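Local coordinates for Blr3880 protein (PDB 2OOD) that probably catalyses the zinc-dependent hydrolytic deamination of guanine to xanthine and ammonia, the single step from guanine to xanthine in purine degradation, at residues I167-P172 against A211-L216; N181-S186 against C219-H224; L82-V87 against K101-E106; D125-A130 against N331-I336. All blocks are in the same frame, centred on the assembly; numbering follows the deposited sequence.

Interaction 1: I167-P172 against A211-L216; sequences IDRNAP and ASPELL
The carboxylate of D168 meets S212 at the start of helix 213-225, where the S212 hydroxyl has bonds to make in two directions. S212 OG donates to D168 OD1; the modelled separation of 2.4 Å is very short, and its exact value is doubtful. The same oxygen accepts from L215 N at 3.3 Å, nearly straight at 166°, and weakly from E214 N, so that S212 is the N-cap of the helix while the hydroxyl donates its own hydrogen bond to D168. A long, weak bond from S212 N also ends on D168 OD1. The other carboxylate oxygen, D168 OD2, lies 3.0 Å from a water that also contacts E214 OE1, and this water probably eases the repulsion between the two acids. In the amidohydrolase TIM barrel the two segments follow the neighbouring parallel strands 160-166 and 199-205, so the contact joins adjacent loops at the C-terminal ends of the strands. The chain of R169 is extended from CG to NE and lays one face of its guanidinium over the backbone of A211, S212 and P213. R169 NE comes 3.3 Å from S212 CA, and R169 NH2 is 3.1 Å from P213 CD. R169 NH1 forms a salt bridge with E248, whereas its flat face meets S212 and P213 by packing alone. An alanine here would probably leave E248 without its charged mate and the S212-P213 backbone without its lid. On the apolar part of the D168 side chain, L215 CD2 lies 3.4 Å from D168 CB.

Interaction 2: N181-S186 against C219-H224; sequences NFYRDS and CQRLKH
The guanidinium of R221 lies flat on the ring of Y183, with centres 3.9 Å apart and planes only 17° from parallel, an arginine-aromatic stack between two helices. R221 reaches it through a chain bent at chi2 and chi3, its NH2 over the ring atom CE2 of Y183 at 3.2 Å. The hydroxyl sits over one face of the guanidinium, but the Y183 OH to R221 NH1 approach has a poor angle and is no hydrogen bond. Instead E225 serves both groups, accepting from Y183 OH with one carboxylate oxygen and forming a salt bridge to R221 NH1 with the other, which would help hold the stack in place. Beneath it the contact is apolar. L222 brings CG to the edge of the Y183 ring, 3.6 Å from CD1, while its CD1 branch is directed at S186 CB and at F182 CE2, 3.5 and 3.7 Å away. C219 SG approaches the F182 ring obliquely, 4.9 Å from the centroid, in a sulfur-aromatic contact. The hydroxyl of S186 turns back to its own helix, S186 OG donating to F182 O. I203 and L164, on strands 199-205 and 160-166, close the inner side. Nearly parallel at 23°, with axes 10.2 Å apart, the two segments belong to neighbouring helices on the outside of the TIM barrel.

Interaction 3: L82-V87 against K101-E106; sequences LPQTRV and KSIYPE
E106 leaves its helix with CG anti to the backbone N (chi1 169°), which sets CG against V87 and P83; the bend at chi2 (70°) then turns CD aside. E106 CG lies 3.8 Å from V87 CG1 and 3.5 Å from P83 O, the side chains of V87 and E106 sliding past each other in opposite directions. About one turn earlier in the helix, I103 CG1 packs on the amide of Q84, 3.8 Å from CD, while Q84 NE2 turns to E107. No hydrogen bond joins the segments directly; a water does so, donating to E106 OE2 at 2.8 Å and to P83 O at 3.0 Å, and accepting from R86 N. E106 OE2 is also bonded to Y115 and E106 OE1 forms a salt bridge with K109, while R86 carries its guanidinium to W420 of the second subunit. An alanine in place of E106 would probably leave K109 without its charged mate and the water without one of its three partners. The loop thus sits between the zinc ligand H81, beside Q84, and the subunit interface at R86, and its turn is tied to helix 95-107 by a buried carboxylate that is likely to stay ionised next to K109.

Interaction 4: D125-A130 against N331-I336; sequences DALLAA and NRFSMI
F333 presents a ring face to A126 and a ring edge to L127, where the end of helix 113-129 meets the loop leading into helix 335-352 in the TIM-barrel domain. This is the close-fitting apolar part. A126 CB stands over the ring, 3.7 Å from its centroid and only 15° off the normal, a CH-pi contact, while L127 CD2 lies in the ring plane, 3.9 Å from F333 CD2. The side chain of L127 crosses that of F333 at about a right angle, and the consecutive residues A126 and L127 cover a face and an edge of one ring. V327 and L88 also touch F333, as does A417 of the second subunit. Packing is looser between A130 CB and F333 CB, 4.4 Å apart. Around A130 and S334 the contact is close again, with A130 CB 3.7 Å from S334 CB, but polar and watered: a buried water bridges A130 O and the backbone N of selenomethionine M335. S334 is the N-cap of helix 335-352, with its OG anti to the backbone N (chi1 -174°) and accepting from I336 N. The same hydroxyl donates across the contact, S334 OG meeting A130 O at 3.0 Å, in the carbonyl plane and on a lone pair.

Interactions 1 and 2 share helix 213-225, interaction 1 at its capped start and interaction 2 further along; they touch where L215 CD1 packs on F182 CD2 at 3.5 Å. Y104 of helix 95-107 joins interaction 3 to interaction 1, its CD1 lying 3.6 Å from P172 CD. On its other side interaction 3 reaches interaction 4, T85 CG2 being 3.9 Å from F333 CZ, and both of these contacts also meet the second subunit. The active site is nearest interaction 3: the side chain of Q84 is about 6 Å from both zinc and guanine. The side chain of I167 in interaction 1 is about 7 Å from guanine, whereas the side chains of F333 and C219 are each about 13 Å from it.

Interaction 1: I167-P172 against A211-L216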
loop_
_atom_site.group_PDB
_atom_site.type_symbol
_atom_site.label_atom_id
_atom_site.label_comp_id
_atom_site.label_asym_id
_atom_site.label_seq_id
_atom_site.Cartn_x
_atom_site.Cartn_y
_atom_site.Cartn_z
ATOM N N ILE A 167 30.706 5.674 1.094
ATOM C CA ILE A 167 30.066 6.984 1.105
ATOM C C ILE A 167 31.186 7.982 1.390
ATOM O O ILE A 167 31.884 7.897 2.405
ATOM C CB ILE A 167 28.945 7.064 2.180
ATOM C CG1 ILE A 167 28.326 8.461 2.201
ATOM C CG2 ILE A 167 29.489 6.701 3.538
ATOM C CD1 ILE A 167 27.395 8.722 1.051
ATOM N N ASP A 168 31.337 8.933 0.476
ATOM C CA ASP A 168 32.410 9.931 0.512
ATOM C C ASP A 168 32.051 11.351 0.978
ATOM O O ASP A 168 32.687 11.892 1.881
ATOM C CB ASP A 168 33.016 10.001 -0.896
ATOM C CG ASP A 168 34.495 10.196 -0.872
ATOM O OD1 ASP A 168 35.145 10.045 -1.935
ATOM O OD2 ASP A 168 35.002 10.503 0.223
ATOM N N ARG A 169 31.051 11.950 0.331
ATOM C CA ARG A 169 30.599 13.309 0.633
ATOM C C ARG A 169 29.172 13.313 1.169
ATOM O O ARG A 169 28.507 12.276 1.234
ATOM C CB ARG A 169 30.585 14.162 -0.639
ATOM C CG ARG A 169 31.723 13.953 -1.609
ATOM C CD ARG A 169 31.345 14.543 -2.965
ATOM N NE ARG A 169 32.520 14.897 -3.765
ATOM C CZ ARG A 169 32.488 15.368 -5.017
ATOM N NH1 ARG A 169 31.330 15.554 -5.655
ATOM N NH2 ARG A 169 33.628 15.664 -5.637
ATOM N N ASN A 170 28.709 14.504 1.528
ATOM C CA ASN A 170 27.351 14.716 2.004
ATOM C C ASN A 170 26.800 13.769 3.073
ATOM O O ASN A 170 25.629 13.381 3.019
ATOM C CB ASN A 170 26.400 14.738 0.801
ATOM C CG ASN A 170 26.657 15.921 -0.127
ATOM O OD1 ASN A 170 26.716 17.066 0.325
ATOM N ND2 ASN A 170 26.801 15.652 -1.427
ATOM N N ALA A 171 27.631 13.412 4.048
ATOM C CA ALA A 171 27.203 12.539 5.141
ATOM C C ALA A 171 28.063 12.844 6.362
ATOM O O ALA A 171 29.163 13.372 6.228
ATOM C CB ALA A 171 27.353 11.081 4.746
ATOM N N PRO A 172 27.577 12.516 7.572
ATOM C CA PRO A 172 28.359 12.786 8.786
ATOM C C PRO A 172 29.817 12.336 8.654
ATOM O O PRO A 172 30.123 11.366 7.948
ATOM C CB PRO A 172 27.601 12.012 9.860
ATOM C CG PRO A 172 26.182 12.109 9.391
ATOM C CD PRO A 172 26.315 11.831 7.903
ATOM N N ALA A 211 29.475 10.457 -3.499
ATOM C CA ALA A 211 30.703 9.816 -3.953
ATOM C C ALA A 211 31.647 10.741 -4.720
ATOM O O ALA A 211 31.365 11.128 -5.861
ATOM C CB ALA A 211 30.362 8.617 -4.811
ATOM N N SER A 212 32.773 11.088 -4.099
ATOM C CA SER A 212 33.756 11.947 -4.748
ATOM C C SER A 212 34.320 11.183 -5.941
ATOM O O SER A 212 34.277 9.947 -5.980
ATOM C CB SER A 212 34.907 12.270 -3.798
ATOM O OG SER A 212 35.895 11.251 -3.852
ATOM N N PRO A 213 34.867 11.904 -6.932
ATOM C CA PRO A 213 35.420 11.201 -8.092
ATOM C C PRO A 213 36.533 10.217 -7.721
ATOM O O PRO A 213 36.854 9.326 -8.516
ATOM C CB PRO A 213 35.888 12.340 -9.004
ATOM C CG PRO A 213 36.166 13.450 -8.055
ATOM C CD PRO A 213 35.015 13.360 -7.083
ATOM N N GLU A 214 37.123 10.363 -6.530
ATOM C CA GLU A 214 38.166 9.415 -6.122
ATOM C C GLU A 214 37.503 8.089 -5.727
ATOM O O GLU A 214 37.964 7.006 -6.118
ATOM C CB GLU A 214 38.985 9.936 -4.932
ATOM C CG GLU A 214 39.699 11.248 -5.180
ATOM C CD GLU A 214 38.860 12.449 -4.753
ATOM O OE1 GLU A 214 38.627 12.593 -3.518
ATOM O OE2 GLU A 214 38.437 13.235 -5.648
ATOM N N LEU A 215 36.419 8.186 -4.955
ATOM C CA LEU A 215 35.682 7.009 -4.513
ATOM C C LEU A 215 35.166 6.231 -5.725
ATOM O O LEU A 215 35.243 5.006 -5.766
ATOM C CB LEU A 215 34.514 7.422 -3.617
ATOM C CG LEU A 215 33.630 6.289 -3.088
ATOM C CD1 LEU A 215 34.482 5.309 -2.315
ATOM C CD2 LEU A 215 32.529 6.858 -2.207
ATOM N N LEU A 216 34.648 6.943 -6.719
ATOM C CA LEU A 216 34.141 6.273 -7.910
ATOM C C LEU A 216 35.297 5.730 -8.736
ATOM O O LEU A 216 35.149 4.727 -9.436
ATOM C CB LEU A 216 33.298 7.231 -8.754
ATOM C CG LEU A 216 31.945 7.614 -8.151
ATOM C CD1 LEU A 216 31.279 8.669 -9.012
ATOM C CD2 LEU A 216 31.070 6.383 -8.048
HETATM O O HOH W 1 37.394 11.886 -0.834
#

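Interaction 2: N181-S186 against C219-H224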
loop_
_atom_site.group_PDB
_atom_site.type_symbol
_atom_site.label_atom_id
_atom_site.label_comp_id
_atom_site.label_asym_id
_atom_site.label_seq_id
_atom_site.Cartn_x
_atom_site.Cartn_y
_atom_site.Cartn_z
ATOM N N ASN A 181 40.608 3.512 2.253
ATOM C CA ASN A 181 40.084 2.462 3.125
ATOM C C ASN A 181 38.978 1.672 2.427
ATOM O O ASN A 181 38.876 0.451 2.571
ATOM C CB ASN A 181 39.542 3.060 4.427
ATOM C CG ASN A 181 40.638 3.660 5.292
ATOM O OD1 ASN A 181 41.720 3.083 5.436
ATOM N ND2 ASN A 181 40.359 4.814 5.882
ATOM N N PHE A 182 38.142 2.372 1.673
ATOM C CA PHE A 182 37.071 1.707 0.954
ATOM C C PHE A 182 37.656 0.667 -0.005
ATOM O O PHE A 182 37.195 -0.479 -0.058
ATOM C CB PHE A 182 36.247 2.722 0.157
ATOM C CG PHE A 182 35.223 2.087 -0.734
ATOM C CD1 PHE A 182 34.045 1.577 -0.207
ATOM C CD2 PHE A 182 35.465 1.947 -2.097
ATOM C CE1 PHE A 182 33.122 0.931 -1.027
ATOM C CE2 PHE A 182 34.547 1.299 -2.925
ATOM C CZ PHE A 182 33.376 0.791 -2.387
ATOM N N TYR A 183 38.663 1.072 -0.777
ATOM C CA TYR A 183 39.293 0.156 -1.722
ATOM C C TYR A 183 39.934 -1.002 -0.974
ATOM O O TYR A 183 39.831 -2.162 -1.382
ATOM C CB TYR A 183 40.381 0.860 -2.528
ATOM C CG TYR A 183 41.173 -0.100 -3.387
ATOM C CD1 TYR A 183 40.595 -0.698 -4.490
ATOM C CD2 TYR A 183 42.490 -0.431 -3.077
ATOM C CE1 TYR A 183 41.299 -1.604 -5.275
ATOM C CE2 TYR A 183 43.210 -1.342 -3.856
ATOM C CZ TYR A 183 42.603 -1.923 -4.959
ATOM O OH TYR A 183 43.284 -2.818 -5.766
ATOM N N ARG A 184 40.616 -0.669 0.116
ATOM C CA ARG A 184 41.287 -1.667 0.936
ATOM C C ARG A 184 40.276 -2.692 1.449
ATOM O O ARG A 184 40.394 -3.886 1.162
ATOM C CB ARG A 184 41.974 -0.979 2.113
ATOM C CG ARG A 184 42.836 -1.888 2.979
ATOM C CD ARG A 184 43.120 -1.193 4.307
ATOM N NE ARG A 184 41.871 -0.954 5.034
ATOM C CZ ARG A 184 41.745 -0.121 6.064
ATOM N NH1 ARG A 184 42.799 0.567 6.496
ATOM N NH2 ARG A 184 40.565 0.017 6.667
ATOM N N ASP A 185 39.276 -2.217 2.189
ATOM C CA ASP A 185 38.254 -3.099 2.744
ATOM C C ASP A 185 37.461 -3.870 1.688
ATOM O O ASP A 185 37.234 -5.073 1.843
ATOM C CB ASP A 185 37.299 -2.315 3.644
ATOM C CG ASP A 185 38.016 -1.644 4.803
ATOM O OD1 ASP A 185 39.075 -2.148 5.230
ATOM O OD2 ASP A 185 37.513 -0.615 5.303
ATOM N N SER A 186 37.041 -3.198 0.617
ATOM C CA SER A 186 36.283 -3.873 -0.438
ATOM C C SER A 186 37.105 -5.006 -1.033
ATOM O O SER A 186 36.577 -6.073 -1.357
ATOM C CB SER A 186 35.904 -2.894 -1.554
ATOM O OG SER A 186 34.971 -1.935 -1.093
ATOM N N CYS A 219 36.048 2.457 -7.244
ATOM C CA CYS A 219 35.086 1.436 -7.656
ATOM C C CYS A 219 35.478 0.947 -9.033
ATOM O O CYS A 219 35.346 -0.235 -9.346
ATOM C CB CYS A 219 33.669 2.009 -7.718
ATOM S SG CYS A 219 33.020 2.551 -6.132
ATOM N N GLN A 220 35.950 1.874 -9.857
ATOM C CA GLN A 220 36.374 1.553 -11.209
ATOM C C GLN A 220 37.523 0.556 -11.121
ATOM O O GLN A 220 37.498 -0.486 -11.784
ATOM C CB GLN A 220 36.822 2.824 -11.932
ATOM C CG GLN A 220 37.420 2.587 -13.302
ATOM C CD GLN A 220 37.783 3.888 -14.004
ATOM O OE1 GLN A 220 38.293 4.831 -13.379
ATOM N NE2 GLN A 220 37.537 3.942 -15.310
ATOM N N ARG A 221 38.518 0.872 -10.291
ATOM C CA ARG A 221 39.667 -0.013 -10.109
ATOM C C ARG A 221 39.211 -1.396 -9.632
ATOM O O ARG A 221 39.624 -2.426 -10.178
ATOM C CB ARG A 221 40.658 0.578 -9.096
ATOM C CG ARG A 221 41.663 -0.446 -8.586
ATOM C CD ARG A 221 43.101 0.051 -8.634
ATOM N NE ARG A 221 43.592 0.560 -7.352
ATOM C CZ ARG A 221 44.655 0.071 -6.714
ATOM N NH1 ARG A 221 45.334 -0.948 -7.232
ATOM N NH2 ARG A 221 45.061 0.614 -5.571
ATOM N N LEU A 222 38.354 -1.412 -8.614
ATOM C CA LEU A 222 37.847 -2.661 -8.081
ATOM C C LEU A 222 37.186 -3.497 -9.170
ATOM O O LEU A 222 37.465 -4.689 -9.312
ATOM C CB LEU A 222 36.846 -2.375 -6.966
ATOM C CG LEU A 222 37.479 -1.979 -5.636
ATOM C CD1 LEU A 222 36.441 -1.393 -4.696
ATOM C CD2 LEU A 222 38.132 -3.214 -5.033
ATOM N N LYS A 223 36.310 -2.870 -9.942
ATOM C CA LYS A 223 35.605 -3.575 -11.004
ATOM C C LYS A 223 36.576 -4.105 -12.051
ATOM O O LYS A 223 36.327 -5.135 -12.683
ATOM C CB LYS A 223 34.573 -2.643 -11.652
ATOM C CG LYS A 223 33.845 -3.240 -12.844
ATOM C CD LYS A 223 33.110 -4.534 -12.506
ATOM C CE LYS A 223 32.400 -5.069 -13.746
ATOM N NZ LYS A 223 31.664 -6.331 -13.502
ATOM N N HIS A 224 37.692 -3.405 -12.222
ATOM C CA HIS A 224 38.690 -3.813 -13.206
ATOM C C HIS A 224 39.512 -5.018 -12.756
ATOM O O HIS A 224 39.862 -5.881 -13.570
ATOM C CB HIS A 224 39.651 -2.670 -13.514
ATOM C CG HIS A 224 40.715 -3.047 -14.496
ATOM N ND1 HIS A 224 42.036 -2.678 -14.346
ATOM C CD2 HIS A 224 40.654 -3.777 -15.636
ATOM C CE1 HIS A 224 42.742 -3.166 -15.350
ATOM N NE2 HIS A 224 41.928 -3.837 -16.147
#

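Interaction 3: L82-V87 against K101-E106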
loop_
_atom_site.group_PDB
_atom_site.type_symbol
_atom_site.label_atom_id
_atom_site.label_comp_id
_atom_site.label_asym_id
_atom_site.label_seq_id
_atom_site.Cartn_x
_atom_site.Cartn_y
_atom_site.Cartn_z
ATOM N N LEU A 82 20.222 -3.280 4.476
ATOM C CA LEU A 82 20.332 -4.043 5.718
ATOM C C LEU A 82 20.275 -3.209 7.001
ATOM O O LEU A 82 19.475 -3.490 7.896
ATOM C CB LEU A 82 21.625 -4.868 5.712
ATOM C CG LEU A 82 22.232 -5.211 7.078
ATOM C CD1 LEU A 82 21.301 -6.119 7.857
ATOM C CD2 LEU A 82 23.581 -5.874 6.876
ATOM N N PRO A 83 21.123 -2.173 7.110
ATOM C CA PRO A 83 21.135 -1.336 8.309
ATOM C C PRO A 83 19.904 -0.459 8.524
ATOM O O PRO A 83 19.846 0.294 9.492
ATOM C CB PRO A 83 22.415 -0.525 8.145
ATOM C CG PRO A 83 22.482 -0.340 6.676
ATOM C CD PRO A 83 22.123 -1.701 6.136
ATOM N N GLN A 84 18.919 -0.554 7.638
ATOM C CA GLN A 84 17.714 0.250 7.788
ATOM C C GLN A 84 16.522 -0.581 8.266
ATOM O O GLN A 84 15.397 -0.077 8.384
ATOM C CB GLN A 84 17.392 0.940 6.471
ATOM C CG GLN A 84 18.360 2.055 6.146
ATOM C CD GLN A 84 18.156 2.616 4.760
ATOM O OE1 GLN A 84 17.030 2.726 4.291
ATOM N NE2 GLN A 84 19.243 2.989 4.100
ATOM N N THR A 85 16.793 -1.851 8.559
ATOM C CA THR A 85 15.793 -2.803 9.031
ATOM C C THR A 85 14.913 -2.291 10.166
ATOM O O THR A 85 13.735 -2.628 10.248
ATOM C CB THR A 85 16.474 -4.102 9.529
ATOM O OG1 THR A 85 17.151 -4.738 8.440
ATOM C CG2 THR A 85 15.454 -5.056 10.124
ATOM N N ARG A 86 15.484 -1.472 11.039
ATOM C CA ARG A 86 14.756 -0.974 12.194
ATOM C C ARG A 86 14.111 0.392 12.036
ATOM O O ARG A 86 13.337 0.808 12.900
ATOM C CB ARG A 86 15.699 -0.950 13.396
ATOM C CG ARG A 86 15.022 -0.772 14.735
ATOM C CD ARG A 86 16.039 -0.860 15.851
ATOM N NE ARG A 86 15.394 -0.925 17.153
ATOM C CZ ARG A 86 16.044 -0.996 18.311
ATOM N NH1 ARG A 86 17.370 -1.008 18.325
ATOM N NH2 ARG A 86 15.366 -1.063 19.453
ATOM N N VAL A 87 14.402 1.081 10.936
ATOM C CA VAL A 87 13.859 2.422 10.729
ATOM C C VAL A 87 13.061 2.635 9.432
ATOM O O VAL A 87 13.156 3.695 8.815
ATOM C CB VAL A 87 15.007 3.464 10.795
ATOM C CG1 VAL A 87 15.586 3.506 12.199
ATOM C CG2 VAL A 87 16.103 3.101 9.799
ATOM N N LYS A 101 18.430 13.024 8.640
ATOM C CA LYS A 101 17.640 12.920 9.859
ATOM C C LYS A 101 17.385 11.531 10.444
ATOM O O LYS A 101 17.529 11.340 11.656
ATOM C CB LYS A 101 16.285 13.616 9.673
ATOM C CG LYS A 101 15.378 13.467 10.898
ATOM C CD LYS A 101 13.984 14.077 10.696
ATOM C CE LYS A 101 13.113 13.873 11.953
ATOM N NZ LYS A 101 11.743 14.485 11.836
ATOM N N SER A 102 17.023 10.560 9.609
ATOM C CA SER A 102 16.680 9.237 10.126
ATOM C C SER A 102 17.540 8.017 9.793
ATOM O O SER A 102 17.531 7.030 10.530
ATOM C CB SER A 102 15.245 8.926 9.716
ATOM O OG SER A 102 14.428 10.070 9.872
ATOM N N ILE A 103 18.281 8.070 8.699
ATOM C CA ILE A 103 19.059 6.914 8.296
ATOM C C ILE A 103 20.486 6.802 8.836
ATOM O O ILE A 103 20.842 5.798 9.438
ATOM C CB ILE A 103 19.040 6.798 6.739
ATOM C CG1 ILE A 103 17.793 6.021 6.299
ATOM C CG2 ILE A 103 20.275 6.076 6.232
ATOM C CD1 ILE A 103 16.528 6.344 7.076
ATOM N N TYR A 104 21.300 7.828 8.641
ATOM C CA TYR A 104 22.680 7.778 9.103
ATOM C C TYR A 104 22.815 7.540 10.609
ATOM O O TYR A 104 23.645 6.738 11.040
ATOM C CB TYR A 104 23.417 9.049 8.667
ATOM C CG TYR A 104 23.510 9.194 7.154
ATOM C CD1 TYR A 104 23.250 10.411 6.530
ATOM C CD2 TYR A 104 23.869 8.113 6.349
ATOM C CE1 TYR A 104 23.347 10.549 5.142
ATOM C CE2 TYR A 104 23.968 8.236 4.957
ATOM C CZ TYR A 104 23.706 9.458 4.357
ATOM O OH TYR A 104 23.810 9.590 2.974
ATOM N N PRO A 105 22.013 8.227 11.435
ATOM C CA PRO A 105 22.173 7.965 12.868
ATOM C C PRO A 105 21.935 6.506 13.271
ATOM O O PRO A 105 22.410 6.072 14.319
ATOM C CB PRO A 105 21.189 8.943 13.525
ATOM C CG PRO A 105 20.230 9.298 12.432
ATOM C CD PRO A 105 21.099 9.354 11.202
ATOM N N GLU A 106 21.222 5.749 12.438
ATOM C CA GLU A 106 20.937 4.337 12.723
ATOM C C GLU A 106 21.971 3.410 12.102
ATOM O O GLU A 106 22.417 2.458 12.732
ATOM C CB GLU A 106 19.546 3.966 12.197
ATOM C CG GLU A 106 19.207 2.477 12.193
ATOM C CD GLU A 106 19.008 1.890 13.582
ATOM O OE1 GLU A 106 18.706 2.659 14.525
ATOM O OE2 GLU A 106 19.137 0.650 13.724
HETATM O O HOH W 2 18.458 -1.131 11.717
#

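Interaction 4: D125-A130 against N331-I336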
loop_
_atom_site.group_PDB
_atom_site.type_symbol
_atom_site.label_atom_id
_atom_site.label_comp_id
_atom_site.label_asym_id
_atom_site.label_seq_id
_atom_site.Cartn_x
_atom_site.Cartn_y
_atom_site.Cartn_z
ATOM N N ASP A 125 15.380 -12.735 8.838
ATOM C CA ASP A 125 14.142 -13.364 9.301
ATOM C C ASP A 125 12.957 -12.669 8.624
ATOM O O ASP A 125 12.054 -13.323 8.118
ATOM C CB ASP A 125 13.980 -13.248 10.822
ATOM C CG ASP A 125 14.947 -14.129 11.594
ATOM O OD1 ASP A 125 15.641 -14.966 10.981
ATOM O OD2 ASP A 125 15.004 -13.982 12.831
ATOM N N ALA A 126 12.969 -11.339 8.617
ATOM C CA ALA A 126 11.899 -10.570 7.996
ATOM C C ALA A 126 11.766 -10.918 6.517
ATOM O O ALA A 126 10.656 -11.025 5.998
ATOM C CB ALA A 126 12.159 -9.090 8.159
ATOM N N LEU A 127 12.898 -11.092 5.845
ATOM C CA LEU A 127 12.902 -11.435 4.433
ATOM C C LEU A 127 12.294 -12.802 4.155
ATOM O O LEU A 127 11.569 -12.979 3.180
ATOM C CB LEU A 127 14.327 -11.400 3.876
ATOM C CG LEU A 127 14.905 -10.027 3.537
ATOM C CD1 LEU A 127 16.315 -10.188 3.001
ATOM C CD2 LEU A 127 14.020 -9.344 2.510
ATOM N N LEU A 128 12.594 -13.774 5.009
ATOM C CA LEU A 128 12.076 -15.122 4.829
ATOM C C LEU A 128 10.583 -15.198 5.124
ATOM O O LEU A 128 9.834 -15.871 4.414
ATOM C CB LEU A 128 12.844 -16.104 5.720
ATOM C CG LEU A 128 14.308 -16.334 5.339
ATOM C CD1 LEU A 128 14.968 -17.168 6.414
ATOM C CD2 LEU A 128 14.411 -17.021 3.988
ATOM N N ALA A 129 10.154 -14.510 6.174
ATOM C CA ALA A 129 8.750 -14.502 6.547
ATOM C C ALA A 129 7.973 -13.728 5.501
ATOM O O ALA A 129 6.746 -13.765 5.476
ATOM C CB ALA A 129 8.577 -13.858 7.902
ATOM N N ALA A 130 8.695 -13.029 4.628
ATOM C CA ALA A 130 8.069 -12.227 3.585
ATOM C C ALA A 130 8.070 -12.899 2.216
ATOM O O ALA A 130 7.411 -12.426 1.298
ATOM C CB ALA A 130 8.749 -10.870 3.498
ATOM N N ASN A 331 8.338 1.004 2.975
ATOM C CA ASN A 331 7.825 0.585 4.271
ATOM C C ASN A 331 7.382 -0.866 4.377
ATOM O O ASN A 331 6.769 -1.252 5.370
ATOM C CB ASN A 331 6.676 1.515 4.689
ATOM C CG ASN A 331 5.557 1.580 3.653
ATOM O OD1 ASN A 331 5.800 1.530 2.448
ATOM N ND2 ASN A 331 4.325 1.717 4.125
ATOM N N ARG A 332 7.710 -1.672 3.372
ATOM C CA ARG A 332 7.320 -3.083 3.359
ATOM C C ARG A 332 8.487 -4.006 3.026
ATOM O O ARG A 332 9.283 -3.715 2.133
ATOM C CB ARG A 332 6.215 -3.308 2.327
ATOM C CG ARG A 332 5.042 -2.355 2.432
ATOM C CD ARG A 332 4.248 -2.581 3.699
ATOM N NE ARG A 332 3.181 -1.598 3.829
ATOM C CZ ARG A 332 2.382 -1.495 4.883
ATOM N NH1 ARG A 332 2.525 -2.324 5.911
ATOM N NH2 ARG A 332 1.449 -0.552 4.913
ATOM N N PHE A 333 8.572 -5.134 3.729
ATOM C CA PHE A 333 9.642 -6.104 3.503
ATOM C C PHE A 333 9.294 -7.131 2.432
ATOM O O PHE A 333 10.178 -7.760 1.860
ATOM C CB PHE A 333 9.971 -6.858 4.792
ATOM C CG PHE A 333 11.240 -6.411 5.461
ATOM C CD1 PHE A 333 11.232 -5.376 6.390
ATOM C CD2 PHE A 333 12.447 -7.029 5.162
ATOM C CE1 PHE A 333 12.411 -4.968 7.009
ATOM C CE2 PHE A 333 13.630 -6.623 5.777
ATOM C CZ PHE A 333 13.608 -5.596 6.698
ATOM N N SER A 334 8.008 -7.305 2.163
ATOM C CA SER A 334 7.578 -8.293 1.185
ATOM C C SER A 334 7.463 -7.818 -0.259
ATOM O O SER A 334 7.019 -6.704 -0.522
ATOM C CB SER A 334 6.239 -8.879 1.614
ATOM O OG SER A 334 5.871 -9.937 0.753
HETATM N N MSE A 335 7.858 -8.677 -1.195
HETATM C CA MSE A 335 7.761 -8.356 -2.611
HETATM C C MSE A 335 6.294 -8.347 -3.031
HETATM O O MSE A 335 5.938 -7.802 -4.075
HETATM C CB MSE A 335 8.528 -9.371 -3.453
HETATM C CG MSE A 335 10.024 -9.310 -3.261
HETATM SE SE MSE A 335 10.712 -7.498 -3.466
HETATM C CE MSE A 335 10.375 -7.268 -5.377
ATOM N N ILE A 336 5.442 -8.957 -2.215
ATOM C CA ILE A 336 4.020 -8.985 -2.502
ATOM C C ILE A 336 3.474 -7.576 -2.281
ATOM O O ILE A 336 2.627 -7.107 -3.037
ATOM C CB ILE A 336 3.295 -9.978 -1.576
ATOM C CG1 ILE A 336 3.786 -11.390 -1.863
ATOM C CG2 ILE A 336 1.798 -9.911 -1.783
ATOM C CD1 ILE A 336 3.203 -12.408 -0.936
HETATM O O HOH W 3 8.893 -11.037 -0.591
#